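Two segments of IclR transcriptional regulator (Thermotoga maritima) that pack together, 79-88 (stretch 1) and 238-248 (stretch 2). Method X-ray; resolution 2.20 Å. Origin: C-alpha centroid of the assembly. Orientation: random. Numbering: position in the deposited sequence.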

# COMPACT_ATOMS: atom_id res chain seq x y z
N ASN B 79 12.46 22.54 23.98
CA ASN B 79 13.09 23.41 22.99
C ASN B 79 14.27 22.74 22.28
O ASN B 79 14.47 22.93 21.08
CB ASN B 79 13.54 24.71 23.68
CG ASN B 79 14.68 24.49 24.65
OD1 ASN B 79 14.87 23.39 25.18
ND2 ASN B 79 15.45 25.55 24.92
N ILE B 80 15.02 21.94 23.03
CA ILE B 80 16.17 21.23 22.48
C ILE B 80 15.78 20.42 21.23
O ILE B 80 16.53 20.36 20.25
CB ILE B 80 16.77 20.26 23.53
CG1 ILE B 80 18.10 19.69 23.02
CG2 ILE B 80 15.80 19.09 23.77
CD1 ILE B 80 18.70 18.67 23.94
N ARG B 81 14.61 19.80 21.27
CA ARG B 81 14.15 18.98 20.17
C ARG B 81 14.20 19.71 18.82
O ARG B 81 14.76 19.20 17.85
CB ARG B 81 12.72 18.47 20.45
CG ARG B 81 12.22 17.48 19.42
CD ARG B 81 10.81 17.06 19.69
NE ARG B 81 10.20 16.52 18.49
CZ ARG B 81 10.48 15.32 17.97
NH1 ARG B 81 11.37 14.53 18.56
NH2 ARG B 81 9.87 14.92 16.87
N ASP B 82 13.61 20.90 18.77
CA ASP B 82 13.60 21.68 17.54
C ASP B 82 14.97 22.28 17.25
O ASP B 82 15.31 22.54 16.09
CB ASP B 82 12.56 22.80 17.64
CG ASP B 82 11.17 22.31 17.28
OD1 ASP B 82 10.80 22.41 16.10
OD2 ASP B 82 10.46 21.82 18.19
N ILE B 83 15.75 22.48 18.30
CA ILE B 83 17.09 23.03 18.15
C ILE B 83 18.03 21.98 17.55
O ILE B 83 19.02 22.32 16.90
CB ILE B 83 17.63 23.46 19.52
CG1 ILE B 83 17.11 24.84 19.88
CG2 ILE B 83 19.15 23.45 19.53
CD1 ILE B 83 17.66 25.35 21.18
N ALA B 84 17.69 20.71 17.74
CA ALA B 84 18.54 19.64 17.26
C ALA B 84 18.03 18.83 16.07
O ALA B 84 18.81 18.47 15.18
CB ALA B 84 18.88 18.70 18.43
N HIS B 85 16.73 18.57 16.03
CA HIS B 85 16.20 17.74 14.95
C HIS B 85 16.92 17.70 13.61
O HIS B 85 17.17 16.61 13.09
CB HIS B 85 14.73 18.03 14.67
CG HIS B 85 14.13 17.04 13.73
ND1 HIS B 85 13.97 15.71 14.06
CD2 HIS B 85 13.76 17.15 12.43
CE1 HIS B 85 13.52 15.04 13.00
NE2 HIS B 85 13.39 15.90 12.00
N ASP B 86 17.25 18.85 13.02
CA ASP B 86 17.91 18.83 11.72
C ASP B 86 19.35 18.35 11.77
O ASP B 86 19.82 17.65 10.86
CB ASP B 86 17.83 20.20 11.05
CG ASP B 86 16.42 20.53 10.61
OD1 ASP B 86 15.70 19.60 10.21
OD2 ASP B 86 16.02 21.72 10.67
N HIS B 87 20.07 18.70 12.82
CA HIS B 87 21.44 18.24 12.95
C HIS B 87 21.40 16.73 13.02
O HIS B 87 22.31 16.05 12.59
CB HIS B 87 22.08 18.82 14.21
CG HIS B 87 22.29 20.30 14.13
ND1 HIS B 87 21.25 21.19 13.95
CD2 HIS B 87 23.41 21.04 14.17
CE1 HIS B 87 21.73 22.42 13.90
NE2 HIS B 87 23.04 22.36 14.03
N LEU B 88 20.31 16.20 13.57
CA LEU B 88 20.15 14.75 13.68
C LEU B 88 19.93 14.16 12.30
O LEU B 88 20.56 13.18 11.93
CB LEU B 88 18.97 14.42 14.60
CG LEU B 88 19.05 15.00 16.02
CD1 LEU B 88 17.76 14.67 16.77
CD2 LEU B 88 20.26 14.43 16.79
N GLU B 238 30.58 17.38 16.60
CA GLU B 238 30.38 18.58 15.78
C GLU B 238 28.98 19.16 15.99
O GLU B 238 28.83 20.37 16.20
CB GLU B 238 30.57 18.27 14.30
CG GLU B 238 30.37 19.48 13.40
CD GLU B 238 30.28 19.12 11.92
OE1 GLU B 238 31.16 18.37 11.44
OE2 GLU B 238 29.35 19.60 11.24
N LYS B 239 27.96 18.30 15.92
CA LYS B 239 26.59 18.74 16.11
C LYS B 239 26.39 19.06 17.58
O LYS B 239 25.73 20.03 17.93
CB LYS B 239 25.60 17.65 15.67
CG LYS B 239 25.66 17.30 14.18
CD LYS B 239 25.28 18.50 13.31
CE LYS B 239 25.27 18.14 11.82
NZ LYS B 239 24.88 19.30 10.97
N ALA B 240 26.97 18.24 18.45
CA ALA B 240 26.83 18.47 19.88
C ALA B 240 27.19 19.93 20.19
O ALA B 240 26.36 20.69 20.71
CB ALA B 240 27.75 17.54 20.65
N GLU B 241 28.42 20.31 19.86
CA GLU B 241 28.88 21.66 20.10
C GLU B 241 27.90 22.71 19.57
O GLU B 241 27.57 23.67 20.26
CB GLU B 241 30.27 21.86 19.47
CG GLU B 241 30.71 23.31 19.43
CD GLU B 241 32.16 23.46 19.00
OE1 GLU B 241 32.55 22.80 18.01
OE2 GLU B 241 32.89 24.24 19.65
N GLU B 242 27.44 22.52 18.34
CA GLU B 242 26.50 23.46 17.73
C GLU B 242 25.19 23.56 18.50
O GLU B 242 24.69 24.67 18.74
CB GLU B 242 26.20 23.07 16.28
CG GLU B 242 25.02 23.81 15.67
CD GLU B 242 25.31 25.28 15.46
OE1 GLU B 242 25.82 25.93 16.39
OE2 GLU B 242 25.01 25.79 14.35
N ILE B 243 24.64 22.40 18.87
CA ILE B 243 23.39 22.32 19.62
C ILE B 243 23.57 22.93 21.00
O ILE B 243 22.79 23.79 21.42
CB ILE B 243 22.92 20.86 19.81
CG1 ILE B 243 22.67 20.20 18.45
CG2 ILE B 243 21.65 20.83 20.65
CD1 ILE B 243 22.60 18.69 18.50
N SER B 244 24.59 22.46 21.71
CA SER B 244 24.89 22.94 23.05
C SER B 244 24.88 24.46 23.06
O SER B 244 24.32 25.08 23.97
CB SER B 244 26.25 22.43 23.49
OG SER B 244 26.31 21.03 23.33
N ARG B 245 25.49 25.06 22.05
CA ARG B 245 25.53 26.51 21.94
C ARG B 245 24.14 27.10 22.11
O ARG B 245 23.92 27.94 22.99
CB ARG B 245 26.10 26.92 20.57
CG ARG B 245 27.59 26.68 20.44
CD ARG B 245 28.07 26.96 19.04
NE ARG B 245 29.53 26.92 18.95
CZ ARG B 245 30.21 26.98 17.81
NH1 ARG B 245 29.56 27.08 16.66
NH2 ARG B 245 31.53 26.95 17.83
N LYS B 246 23.20 26.66 21.28
CA LYS B 246 21.82 27.13 21.35
C LYS B 246 21.27 27.06 22.78
O LYS B 246 20.47 27.91 23.19
CB LYS B 246 20.93 26.31 20.41
CG LYS B 246 20.79 26.88 19.00
CD LYS B 246 22.14 27.21 18.39
CE LYS B 246 22.02 27.58 16.93
NZ LYS B 246 21.67 26.40 16.10
N LEU B 247 21.71 26.05 23.54
CA LEU B 247 21.27 25.89 24.92
C LEU B 247 21.97 26.91 25.83
O LEU B 247 22.09 26.70 27.04
CB LEU B 247 21.57 24.48 25.42
CG LEU B 247 20.55 23.38 25.13
CD1 LEU B 247 20.35 23.22 23.63
CD2 LEU B 247 21.04 22.09 25.75
N GLY B 248 22.43 28.00 25.23
CA GLY B 248 23.11 29.03 25.98
C GLY B 248 24.40 28.56 26.63
O GLY B 248 24.64 28.83 27.80

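Two helices distant in sequence pack here in a nearly antiparallel pair held by side-chain packing alone, with no hydrogen bond or salt bridge passing between them. Their axes cross at 154° and come within 9.6 Å, and the contact buries 490 Å² in total. The pairing illustrates a general rule: residues three or four apart line one side of a helix, so that Ile-80, Ile-83, Ala-84 and His-87 meet Lys-239, Glu-242, Ile-243 and Lys-246, together with Leu-247, which follows the second helix.

Ile-243 is the hub. Its CA-to-CB bond points sideways, but an m, t rotamer brings the end of the side chain nearer to the first helix. There Ile-243 CD1 lies 3.7 Å from Ala-84 CB, and Ile-243 CG2 lies 3.8 Å from Ile-83 CG2 and 4.4 Å from Ile-80 CG1. Alanine suits its place: the CA atoms of Ala-84 and Ile-243 are just 6.0 Å apart, and at this close approach its lone methyl points sideways and still reaches Ile-243 CD1. Just past the end of the second helix, Leu-247, the first residue to leave helical geometry, extends the apolar patch, its CD1 standing 4.2 Å from both Ile-80 CG1 and Ile-83 CD1.

The flanks show how long polar side chains can serve such a contact through their carbons. Ile-83 CG2 rests 3.5 Å from Lys-246 CB. The CA-to-CB bond of His-87, the residue with the most covered area here, points toward the second helix; Lys-239 CD approaches the edge of its ring, 3.3 Å from His-87 CD2, while Glu-242 CG lies a tight 3.0 Å from His-87 NE2. Lys-246 NZ makes a long salt bridge of 3.8 Å with Glu-242 OE2 along its own helix, and Lys-239 NZ is hydrogen-bonded to a residue just beyond one of the stretches.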